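Local coordinates for protein PBP5 (Haemophilus influenzae, PDB 3A3J) that removes the terminal D-alanine from peptidoglycan precursor peptides, acting as a serine-type D-alanyl-D-alanine carboxypeptidase, at residues Lys124-Phe129 with Thr134-Pro139; Ala103-Ala108 with Gly113-Phe118; Lys321-Tyr324 with Lys329-Ala332. All coordinates share one frame; numbering follows the deposited sequence.

Interaction 1 (Lys124-Phe129 with Thr134-Pro139); sequences KYVQQF and TNFTTP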
ATOM      1  N   LYS A 124      10.985  -2.112 -11.558  1.00 30.51           N
ATOM      2  CA  LYS A 124      10.540  -0.853 -12.127  1.00 31.88           C
ATOM      3  C   LYS A 124       9.680  -0.196 -11.041  1.00 32.46           C
ATOM      4  O   LYS A 124       9.926   0.946 -10.683  1.00 33.13           O
ATOM      5  CB  LYS A 124       9.723  -1.039 -13.428  1.00 31.45           C
ATOM      6  CG  LYS A 124       9.257   0.290 -14.091  1.00 34.37           C
ATOM      7  CD  LYS A 124       8.258   0.150 -15.274  1.00 36.84           C
ATOM      8  CE  LYS A 124       6.917  -0.364 -14.899  1.00 41.26           C
ATOM      9  NZ  LYS A 124       6.067  -0.677 -16.127  1.00 40.43           N
ATOM     10  N   TYR A 125       8.665  -0.925 -10.524  1.00 31.32           N
ATOM     11  CA  TYR A 125       7.655  -0.307  -9.645  1.00 28.72           C
ATOM     12  C   TYR A 125       8.275   0.065  -8.304  1.00 26.64           C
ATOM     13  O   TYR A 125       7.820   0.965  -7.623  1.00 27.06           O
ATOM     14  CB  TYR A 125       6.475  -1.219  -9.479  1.00 28.10           C
ATOM     15  CG  TYR A 125       5.575  -1.259 -10.689  1.00 29.00           C
ATOM     16  CD1 TYR A 125       5.017  -0.091 -11.217  1.00 28.42           C
ATOM     17  CD2 TYR A 125       5.310  -2.445 -11.322  1.00 27.26           C
ATOM     18  CE1 TYR A 125       4.185  -0.126 -12.296  1.00 27.68           C
ATOM     19  CE2 TYR A 125       4.501  -2.477 -12.418  1.00 28.56           C
ATOM     20  CZ  TYR A 125       3.962  -1.330 -12.907  1.00 28.27           C
ATOM     21  OH  TYR A 125       3.110  -1.407 -13.983  1.00 36.84           O
ATOM     22  N   VAL A 126       9.319  -0.630  -7.941  1.00 26.47           N
ATOM     23  CA  VAL A 126      10.058  -0.322  -6.726  1.00 27.46           C
ATOM     24  C   VAL A 126      10.550   1.149  -6.848  1.00 29.85           C
ATOM     25  O   VAL A 126      10.520   1.920  -5.842  1.00 29.99           O
ATOM     26  CB  VAL A 126      11.240  -1.321  -6.488  1.00 25.03           C
ATOM     27  CG1 VAL A 126      12.215  -0.818  -5.411  1.00 25.17           C
ATOM     28  CG2 VAL A 126      10.748  -2.747  -6.081  1.00 26.50           C
ATOM     29  N   GLN A 127      11.022   1.515  -8.052  1.00 30.74           N
ATOM     30  CA  GLN A 127      11.604   2.870  -8.334  1.00 31.58           C
ATOM     31  C   GLN A 127      10.473   3.816  -8.414  1.00 31.44           C
ATOM     32  O   GLN A 127      10.493   4.942  -7.885  1.00 32.52           O
ATOM     33  CB  GLN A 127      12.293   2.892  -9.727  1.00 31.30           C
ATOM     34  CG  GLN A 127      13.496   2.035  -9.744  1.00 33.99           C
ATOM     35  CD  GLN A 127      14.303   2.414  -8.543  1.00 42.69           C
ATOM     36  OE1 GLN A 127      14.273   3.571  -8.160  1.00 45.80           O
ATOM     37  NE2 GLN A 127      15.037   1.468  -7.940  1.00 45.28           N
ATOM     38  N   GLN A 128       9.468   3.384  -9.129  1.00 29.67           N
ATOM     39  CA  GLN A 128       8.401   4.275  -9.362  1.00 30.52           C
ATOM     40  C   GLN A 128       7.637   4.584  -8.043  1.00 32.50           C
ATOM     41  O   GLN A 128       7.102   5.669  -7.916  1.00 33.42           O
ATOM     42  CB  GLN A 128       7.531   3.638 -10.385  1.00 30.77           C
ATOM     43  CG  GLN A 128       6.323   4.393 -10.776  1.00 32.79           C
ATOM     44  CD  GLN A 128       5.573   3.549 -11.734  1.00 35.25           C
ATOM     45  OE1 GLN A 128       6.173   3.020 -12.669  1.00 38.40           O
ATOM     46  NE2 GLN A 128       4.268   3.365 -11.505  1.00 36.17           N
ATOM     47  N   PHE A 129       7.571   3.647  -7.077  1.00 32.16           N
ATOM     48  CA  PHE A 129       6.925   3.923  -5.764  1.00 31.33           C
ATOM     49  C   PHE A 129       7.834   4.750  -4.872  1.00 31.41           C
ATOM     50  O   PHE A 129       7.397   5.194  -3.816  1.00 31.21           O
ATOM     51  CB  PHE A 129       6.589   2.615  -4.964  1.00 29.95           C
ATOM     52  CG  PHE A 129       5.534   1.759  -5.597  1.00 26.98           C
ATOM     53  CD1 PHE A 129       4.804   2.217  -6.647  1.00 27.36           C
ATOM     54  CD2 PHE A 129       5.240   0.493  -5.082  1.00 27.90           C
ATOM     55  CE1 PHE A 129       3.808   1.435  -7.217  1.00 29.95           C
ATOM     56  CE2 PHE A 129       4.242  -0.312  -5.618  1.00 24.64           C
ATOM     57  CZ  PHE A 129       3.516   0.131  -6.695  1.00 26.73           C
ATOM     58  N   THR A 134      13.980  -1.826  -0.849  1.00 30.21           N
ATOM     59  CA  THR A 134      13.460  -3.001  -1.448  1.00 30.09           C
ATOM     60  C   THR A 134      14.186  -3.452  -2.708  1.00 30.26           C
ATOM     61  O   THR A 134      14.460  -2.621  -3.590  1.00 29.21           O
ATOM     62  CB  THR A 134      12.005  -2.737  -1.797  1.00 30.19           C
ATOM     63  OG1 THR A 134      11.337  -2.391  -0.582  1.00 32.70           O
ATOM     64  CG2 THR A 134      11.341  -4.001  -2.359  1.00 31.42           C
ATOM     65  N   ASN A 135      14.456  -4.766  -2.847  1.00 29.21           N
ATOM     66  CA  ASN A 135      14.905  -5.283  -4.145  1.00 29.50           C
ATOM     67  C   ASN A 135      14.427  -6.726  -4.369  1.00 29.46           C
ATOM     68  O   ASN A 135      14.652  -7.579  -3.544  1.00 28.89           O
ATOM     69  CB  ASN A 135      16.450  -5.281  -4.242  1.00 29.94           C
ATOM     70  CG  ASN A 135      16.930  -5.742  -5.604  1.00 30.83           C
ATOM     71  OD1 ASN A 135      16.684  -5.074  -6.570  1.00 30.43           O
ATOM     72  ND2 ASN A 135      17.493  -6.916  -5.693  1.00 34.01           N
ATOM     73  N   PHE A 136      13.801  -6.988  -5.497  1.00 29.91           N
ATOM     74  CA  PHE A 136      13.288  -8.328  -5.768  1.00 30.19           C
ATOM     75  C   PHE A 136      14.197  -9.072  -6.736  1.00 31.22           C
ATOM     76  O   PHE A 136      14.732  -8.497  -7.697  1.00 31.16           O
ATOM     77  CB  PHE A 136      11.875  -8.250  -6.324  1.00 28.53           C
ATOM     78  CG  PHE A 136      10.901  -7.614  -5.383  1.00 28.35           C
ATOM     79  CD1 PHE A 136      10.573  -8.240  -4.171  1.00 29.86           C
ATOM     80  CD2 PHE A 136      10.355  -6.372  -5.654  1.00 26.58           C
ATOM     81  CE1 PHE A 136       9.681  -7.656  -3.279  1.00 29.42           C
ATOM     82  CE2 PHE A 136       9.460  -5.771  -4.716  1.00 28.26           C
ATOM     83  CZ  PHE A 136       9.126  -6.412  -3.560  1.00 27.73           C
ATOM     84  N   THR A 137      14.324 -10.371  -6.501  1.00 32.00           N
ATOM     85  CA  THR A 137      15.025 -11.259  -7.434  1.00 31.63           C
ATOM     86  C   THR A 137      14.110 -12.374  -7.962  1.00 31.02           C
ATOM     87  O   THR A 137      14.551 -13.123  -8.776  1.00 31.83           O
ATOM     88  CB  THR A 137      16.214 -11.935  -6.761  1.00 31.89           C
ATOM     89  OG1 THR A 137      15.745 -12.636  -5.611  1.00 35.37           O
ATOM     90  CG2 THR A 137      17.379 -10.932  -6.336  1.00 29.84           C
ATOM     91  N   THR A 138      12.838 -12.474  -7.525  1.00 30.65           N
ATOM     92  CA  THR A 138      11.962 -13.605  -7.831  1.00 28.18           C
ATOM     93  C   THR A 138      10.573 -13.082  -7.830  1.00 28.27           C
ATOM     94  O   THR A 138      10.302 -12.045  -7.233  1.00 28.72           O
ATOM     95  CB  THR A 138      11.994 -14.689  -6.704  1.00 29.99           C
ATOM     96  OG1 THR A 138      11.488 -14.128  -5.462  1.00 28.08           O
ATOM     97  CG2 THR A 138      13.408 -15.268  -6.485  1.00 25.07           C
ATOM     98  N   PRO A 139       9.646 -13.820  -8.454  1.00 28.02           N
ATOM     99  CA  PRO A 139       8.259 -13.382  -8.316  1.00 26.53           C
ATOM    100  C   PRO A 139       7.538 -14.001  -7.062  1.00 27.13           C
ATOM    101  O   PRO A 139       6.388 -13.611  -6.751  1.00 25.32           O
ATOM    102  CB  PRO A 139       7.628 -13.862  -9.610  1.00 25.61           C
ATOM    103  CG  PRO A 139       8.402 -15.109  -9.969  1.00 25.74           C
ATOM    104  CD  PRO A 139       9.785 -14.989  -9.364  1.00 25.85           C
TER
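Val126 meets both Thr134 and Phe136 and carries the whole contact from its side. It lies in the last turns of helix 115-128, and its CB points toward the returning chain. Its two methyls divide the work. CG1 is anti to the backbone N (chi1 166°) and rests on the peptide group, with Val126 CG1 3.4 Å from Thr134 O. CG2 reaches the ring: Val126 CG2 lies 3.6 Å from Phe136 CE2, and Phe136 CD2 is almost as near. The methyl approaches the ring at a slant. Val126 CG2 also touches Thr134 CG2, at 4.0 Å. No hydrogen bond joins the segments; the contact is van der Waals packing of the valine methyls on a carbonyl oxygen, a threonine methyl and a ring. Thr134 turns its methyl to the valine, while its OG1 bonds to Asp153 and Ser149. The contact folds the loop after helix 115-128 back along that helix. The side chain of Phe136 also touches Met122 of the same helix, Thr38 and Met41 of helix 38-51, and Met154 of helix 151-164. It lies about 9 Å from the side chain of the probable proton acceptor Lys39.

Interaction 2 (Ala103-Ala108 with Gly113-Phe118); sequences ATVALA and GNVPNF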
ATOM      1  N   ALA A 103       1.833 -20.706  -9.336  1.00 25.32           N
ATOM      2  CA  ALA A 103       1.034 -19.646 -10.013  1.00 23.84           C
ATOM      3  C   ALA A 103       1.829 -18.399 -10.322  1.00 24.37           C
ATOM      4  O   ALA A 103       1.524 -17.755 -11.306  1.00 24.36           O
ATOM      5  CB  ALA A 103      -0.149 -19.229  -9.179  1.00 23.84           C
ATOM      6  N   THR A 104       2.820 -18.031  -9.496  1.00 22.49           N
ATOM      7  CA  THR A 104       3.505 -16.808  -9.783  1.00 24.58           C
ATOM      8  C   THR A 104       4.459 -16.953 -11.028  1.00 26.19           C
ATOM      9  O   THR A 104       4.647 -16.000 -11.849  1.00 25.85           O
ATOM     10  CB  THR A 104       4.317 -16.316  -8.619  1.00 23.44           C
ATOM     11  OG1 THR A 104       5.357 -17.227  -8.386  1.00 29.61           O
ATOM     12  CG2 THR A 104       3.519 -16.189  -7.369  1.00 23.98           C
ATOM     13  N   VAL A 105       5.106 -18.114 -11.124  1.00 25.31           N
ATOM     14  CA  VAL A 105       5.944 -18.415 -12.268  1.00 24.80           C
ATOM     15  C   VAL A 105       5.070 -18.447 -13.514  1.00 26.92           C
ATOM     16  O   VAL A 105       5.404 -17.790 -14.522  1.00 27.19           O
ATOM     17  CB  VAL A 105       6.664 -19.741 -12.060  1.00 24.94           C
ATOM     18  CG1 VAL A 105       7.211 -20.247 -13.391  1.00 24.53           C
ATOM     19  CG2 VAL A 105       7.800 -19.514 -11.041  1.00 21.02           C
ATOM     20  N   ALA A 106       3.923 -19.148 -13.447  1.00 25.14           N
ATOM     21  CA  ALA A 106       3.038 -19.139 -14.581  1.00 25.85           C
ATOM     22  C   ALA A 106       2.684 -17.714 -15.025  1.00 27.86           C
ATOM     23  O   ALA A 106       2.632 -17.435 -16.266  1.00 27.58           O
ATOM     24  CB  ALA A 106       1.791 -19.890 -14.324  1.00 24.61           C
ATOM     25  N   LEU A 107       2.324 -16.848 -14.063  1.00 27.33           N
ATOM     26  CA  LEU A 107       1.988 -15.435 -14.430  1.00 27.96           C
ATOM     27  C   LEU A 107       3.196 -14.631 -14.942  1.00 26.63           C
ATOM     28  O   LEU A 107       3.084 -13.909 -15.893  1.00 27.24           O
ATOM     29  CB  LEU A 107       1.321 -14.671 -13.284  1.00 26.88           C
ATOM     30  CG  LEU A 107      -0.114 -15.108 -13.043  1.00 30.46           C
ATOM     31  CD1 LEU A 107      -0.611 -14.757 -11.594  1.00 27.39           C
ATOM     32  CD2 LEU A 107      -1.049 -14.609 -14.117  1.00 25.81           C
ATOM     33  N   ALA A 108       4.317 -14.708 -14.257  1.00 26.58           N
ATOM     34  CA  ALA A 108       5.461 -14.008 -14.688  1.00 28.55           C
ATOM     35  C   ALA A 108       5.777 -14.315 -16.186  1.00 29.95           C
ATOM     36  O   ALA A 108       6.091 -13.379 -16.984  1.00 30.95           O
ATOM     37  CB  ALA A 108       6.700 -14.383 -13.810  1.00 26.71           C
ATOM     38  N   GLY A 113       7.185 -13.188 -20.666  1.00 31.01           N
ATOM     39  CA  GLY A 113       7.852 -14.160 -21.512  1.00 31.83           C
ATOM     40  C   GLY A 113       8.824 -15.032 -20.730  1.00 32.34           C
ATOM     41  O   GLY A 113       8.920 -16.271 -20.978  1.00 34.14           O
ATOM     42  N   ASN A 114       9.548 -14.429 -19.796  1.00 30.26           N
ATOM     43  CA  ASN A 114      10.246 -15.243 -18.839  1.00 31.53           C
ATOM     44  C   ASN A 114      10.290 -14.592 -17.414  1.00 31.16           C
ATOM     45  O   ASN A 114       9.784 -13.484 -17.241  1.00 30.44           O
ATOM     46  CB  ASN A 114      11.632 -15.577 -19.378  1.00 32.52           C
ATOM     47  CG  ASN A 114      12.597 -14.407 -19.295  1.00 32.64           C
ATOM     48  OD1 ASN A 114      12.315 -13.383 -18.701  1.00 32.98           O
ATOM     49  ND2 ASN A 114      13.771 -14.596 -19.850  1.00 33.68           N
ATOM     50  N   VAL A 115      10.931 -15.236 -16.440  1.00 29.86           N
ATOM     51  CA  VAL A 115      10.889 -14.759 -15.056  1.00 29.92           C
ATOM     52  C   VAL A 115      11.877 -13.613 -14.769  1.00 29.77           C
ATOM     53  O   VAL A 115      11.498 -12.607 -14.128  1.00 30.52           O
ATOM     54  CB  VAL A 115      11.070 -15.955 -14.039  1.00 29.92           C
ATOM     55  CG1 VAL A 115      11.208 -15.461 -12.639  1.00 27.23           C
ATOM     56  CG2 VAL A 115       9.827 -16.908 -14.152  1.00 29.09           C
ATOM     57  N   PRO A 116      13.141 -13.758 -15.213  1.00 28.58           N
ATOM     58  CA  PRO A 116      14.044 -12.603 -15.002  1.00 28.73           C
ATOM     59  C   PRO A 116      13.473 -11.278 -15.588  1.00 27.33           C
ATOM     60  O   PRO A 116      13.639 -10.225 -14.997  1.00 28.14           O
ATOM     61  CB  PRO A 116      15.356 -13.050 -15.691  1.00 29.36           C
ATOM     62  CG  PRO A 116      15.328 -14.558 -15.569  1.00 29.20           C
ATOM     63  CD  PRO A 116      13.847 -14.916 -15.810  1.00 28.24           C
ATOM     64  N   ASN A 117      12.767 -11.320 -16.701  1.00 26.02           N
ATOM     65  CA  ASN A 117      12.311 -10.066 -17.261  1.00 24.85           C
ATOM     66  C   ASN A 117      11.150  -9.526 -16.398  1.00 26.84           C
ATOM     67  O   ASN A 117      11.070  -8.318 -16.129  1.00 28.34           O
ATOM     68  CB  ASN A 117      11.874 -10.278 -18.696  1.00 22.80           C
ATOM     69  CG  ASN A 117      13.068 -10.553 -19.641  1.00 22.92           C
ATOM     70  OD1 ASN A 117      14.251 -10.369 -19.285  1.00 22.63           O
ATOM     71  ND2 ASN A 117      12.751 -11.003 -20.835  1.00 19.48           N
ATOM     72  N   PHE A 118      10.260 -10.426 -15.943  1.00 27.06           N
ATOM     73  CA  PHE A 118       9.134 -10.023 -15.122  1.00 27.21           C
ATOM     74  C   PHE A 118       9.596  -9.363 -13.848  1.00 25.80           C
ATOM     75  O   PHE A 118       9.009  -8.397 -13.420  1.00 25.77           O
ATOM     76  CB  PHE A 118       8.256 -11.221 -14.755  1.00 26.47           C
ATOM     77  CG  PHE A 118       7.109 -10.877 -13.852  1.00 25.04           C
ATOM     78  CD1 PHE A 118       5.889 -10.504 -14.385  1.00 23.26           C
ATOM     79  CD2 PHE A 118       7.251 -10.954 -12.455  1.00 25.53           C
ATOM     80  CE1 PHE A 118       4.823 -10.246 -13.533  1.00 24.00           C
ATOM     81  CE2 PHE A 118       6.203 -10.675 -11.603  1.00 21.49           C
ATOM     82  CZ  PHE A 118       4.991 -10.333 -12.144  1.00 21.28           C
TER
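The Phe118 ring presents one face to Ala108. Ala108 CA sits over that face, 3.9 Å from the ring centroid and 25° off the normal. This is a CH-pi contact, displaced from the middle of the ring toward its rim. The methyl lies closer to the root of the ring, with Ala108 CB 3.5 Å from Phe118 CG. Phe118 CB is nearly as close to the same methyl. CG of Phe118 is anti to its backbone N (chi1 177°), which carries the ring out from its helix toward helix 101-112, where its face meets Ala108. The backbones come close at this small residue: Ala108 CA and Phe118 CA are 5.4 Å apart.

Val115 adds the second patch. Its CG2 lies 4.0 Å from Ala108 CB and also meets Val105, with Val105 CG1 4.3 Å from Val115 CG2. Ala108 CB is thus held between a valine methyl and an aromatic ring. No hydrogen bond crosses between the segments.

The two helices are joined by a sharp turn. Gly113 is the first residue past helix 101-112, with positive phi. Asn114 follows as the N-cap of the second helix. Its side chain accepts from the backbone, Asn117 N to Asn114 OD1 being 2.9 Å. The angle at the hydrogen is 154°, and the donor is tilted somewhat from the carbonyl plane.

The arrangement is two consecutive helices joined by a tight turn, in the helical part of the carboxypeptidase domain. Phe118 also packs on Ile111 and Ser112 of the first helix and on Thr42 and Val45 of helix 38-51. Leu107 of helix 101-112 meets Leu91 and Val95 of helix 88-98, and Thr104 touches Lys39 of helix 38-51.

Interaction 3 (Lys321-Tyr324 with Lys329-Ala332); sequences KVVY and KDIA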
ATOM      1  N   LYS A 321       1.891  27.375   1.314  1.00 48.89           N
ATOM      2  CA  LYS A 321       1.614  26.208   2.116  1.00 50.04           C
ATOM      3  C   LYS A 321       0.438  26.480   3.068  1.00 49.64           C
ATOM      4  O   LYS A 321       0.251  27.609   3.525  1.00 49.84           O
ATOM      5  CB  LYS A 321       2.866  25.915   2.935  1.00 50.61           C
ATOM      6  CG  LYS A 321       3.201  24.438   3.073  1.00 55.00           C
ATOM      7  CD  LYS A 321       4.015  23.881   1.910  1.00 58.23           C
ATOM      8  CE  LYS A 321       4.351  22.405   2.159  1.00 57.74           C
ATOM      9  NZ  LYS A 321       5.382  21.866   1.231  1.00 58.36           N
ATOM     10  N   VAL A 322      -0.374  25.471   3.348  1.00 48.89           N
ATOM     11  CA  VAL A 322      -1.286  25.566   4.474  1.00 48.45           C
ATOM     12  C   VAL A 322      -0.622  24.855   5.616  1.00 48.90           C
ATOM     13  O   VAL A 322      -0.139  23.737   5.458  1.00 49.41           O
ATOM     14  CB  VAL A 322      -2.647  24.910   4.241  1.00 47.43           C
ATOM     15  CG1 VAL A 322      -3.576  25.207   5.398  1.00 47.59           C
ATOM     16  CG2 VAL A 322      -3.256  25.383   2.984  1.00 47.14           C
ATOM     17  N   VAL A 323      -0.555  25.497   6.771  1.00 48.98           N
ATOM     18  CA  VAL A 323       0.111  24.873   7.893  1.00 49.06           C
ATOM     19  C   VAL A 323      -0.896  24.624   8.992  1.00 49.57           C
ATOM     20  O   VAL A 323      -1.672  25.520   9.322  1.00 49.54           O
ATOM     21  CB  VAL A 323       1.238  25.736   8.424  1.00 49.42           C
ATOM     22  CG1 VAL A 323       1.848  25.027   9.598  1.00 50.62           C
ATOM     23  CG2 VAL A 323       2.291  26.002   7.330  1.00 46.76           C
ATOM     24  N   TYR A 324      -0.896  23.397   9.528  1.00 49.75           N
ATOM     25  CA  TYR A 324      -1.877  22.942  10.539  1.00 50.20           C
ATOM     26  C   TYR A 324      -1.249  22.864  11.948  1.00 51.57           C
ATOM     27  O   TYR A 324      -0.205  22.229  12.147  1.00 51.84           O
ATOM     28  CB  TYR A 324      -2.492  21.580  10.151  1.00 49.45           C
ATOM     29  CG  TYR A 324      -3.169  21.600   8.798  1.00 46.43           C
ATOM     30  CD1 TYR A 324      -4.490  22.007   8.665  1.00 41.32           C
ATOM     31  CD2 TYR A 324      -2.461  21.246   7.639  1.00 46.39           C
ATOM     32  CE1 TYR A 324      -5.099  22.065   7.430  1.00 38.89           C
ATOM     33  CE2 TYR A 324      -3.072  21.283   6.379  1.00 41.86           C
ATOM     34  CZ  TYR A 324      -4.379  21.696   6.283  1.00 41.57           C
ATOM     35  OH  TYR A 324      -4.962  21.758   5.025  1.00 37.84           O
ATOM     36  N   LYS A 329       1.683  23.482  18.222  1.00 60.58           N
ATOM     37  CA  LYS A 329       2.734  22.941  17.361  1.00 59.71           C
ATOM     38  C   LYS A 329       2.251  22.600  15.964  1.00 58.82           C
ATOM     39  O   LYS A 329       1.081  22.240  15.733  1.00 59.18           O
ATOM     40  CB  LYS A 329       3.475  21.760  17.984  1.00 60.44           C
ATOM     41  CG  LYS A 329       4.702  21.300  17.147  1.00 61.81           C
ATOM     42  CD  LYS A 329       5.540  20.234  17.888  1.00 64.38           C
ATOM     43  CE  LYS A 329       6.862  19.887  17.175  1.00 65.48           C
ATOM     44  NZ  LYS A 329       6.584  19.081  15.960  1.00 66.90           N
ATOM     45  N   ASP A 330       3.173  22.722  15.027  1.00 57.81           N
ATOM     46  CA  ASP A 330       2.836  22.556  13.632  1.00 56.42           C
ATOM     47  C   ASP A 330       2.897  21.116  13.239  1.00 55.79           C
ATOM     48  O   ASP A 330       3.964  20.517  13.162  1.00 56.39           O
ATOM     49  CB  ASP A 330       3.727  23.430  12.782  1.00 56.18           C
ATOM     50  CG  ASP A 330       3.254  24.847  12.791  1.00 55.17           C
ATOM     51  OD1 ASP A 330       2.185  25.095  13.428  1.00 52.15           O
ATOM     52  OD2 ASP A 330       3.922  25.670  12.150  1.00 53.17           O
ATOM     53  N   ILE A 331       1.730  20.544  13.007  1.00 54.82           N
ATOM     54  CA  ILE A 331       1.660  19.120  12.971  1.00 53.83           C
ATOM     55  C   ILE A 331       1.703  18.552  11.567  1.00 53.86           C
ATOM     56  O   ILE A 331       2.164  17.427  11.376  1.00 53.87           O
ATOM     57  CB  ILE A 331       0.474  18.606  13.784  1.00 54.11           C
ATOM     58  CG1 ILE A 331      -0.850  19.021  13.166  1.00 51.31           C
ATOM     59  CG2 ILE A 331       0.568  19.120  15.251  1.00 54.97           C
ATOM     60  CD1 ILE A 331      -1.968  18.467  13.964  1.00 46.75           C
ATOM     61  N   ALA A 332       1.300  19.356  10.585  1.00 52.76           N
ATOM     62  CA  ALA A 332       1.061  18.887   9.216  1.00 51.75           C
ATOM     63  C   ALA A 332       0.865  20.079   8.276  1.00 51.31           C
ATOM     64  O   ALA A 332       0.222  21.053   8.649  1.00 51.52           O
ATOM     65  CB  ALA A 332      -0.195  18.024   9.191  1.00 51.00           C
TER
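A classic beta bulge interrupts the hairpin of strands 318-326 and 329-338 here: Ile331 and Ala332 both face Tyr324. The single tyrosine uses its two backbone polar groups on different residues of the bulge. Ile331 N donates to Tyr324 O at 2.7 Å, in a fairly straight bond (161° at the hydrogen) that meets the oxygen nearly head-on. Tyr324 N donates to Ala332 O, although the position of that oxygen is less certain. Tyr324 and Ala332 form an antiparallel hydrogen-bonded pair, with side chains on one face of the sheet. There Tyr324 CD2 lies 4.2 Å from Ala332 CB. Asp330 CA adds a CA-H...O contact to Tyr324 O, at 3.4 Å.

Val323 and Asp330 meet beside the bulge. Their side chains cross at about a right angle, and Val323 CG1 lies 3.4 Å from Asp330 OD2. With CG anti to its carbonyl carbon (chi1 -79°), the aspartate sets its carboxylate beside this methyl. The carboxylate forms a salt bridge with Arg301 of strand 299-304.

The hairpin forms two adjacent strands of the C-terminal domain's sheet. Strand 299-304 lies beside strand 318-326, with backbone hydrogen bonding between Val323 and Arg301 and with Val322 on Ala300 and Tyr302. Strand 286-291 supplies Ile290 and Ile288 against Ile331 and Ala332, and Tyr324 OH bonds to Thr258 of strand 253-259.

Interactions 1 and 2 belong to the carboxypeptidase domain and share helix 115-128, one near its end and the other at its start. They touch through Pro139, which packs on Val115 and Phe118. Both rest on van der Waals packing without a hydrogen bond across. Interaction 1 is fully buried; interaction 2 is partly buried, with its turn toward the surface. Interaction 3 stands apart in the C-terminal domain, its centre about 33 Å from that of interaction 1 and about 46 Å from that of interaction 2. It is a partly buried strand contact, and its chemistry is mainly backbone hydrogen bonding. It lies away from the catalytic residues.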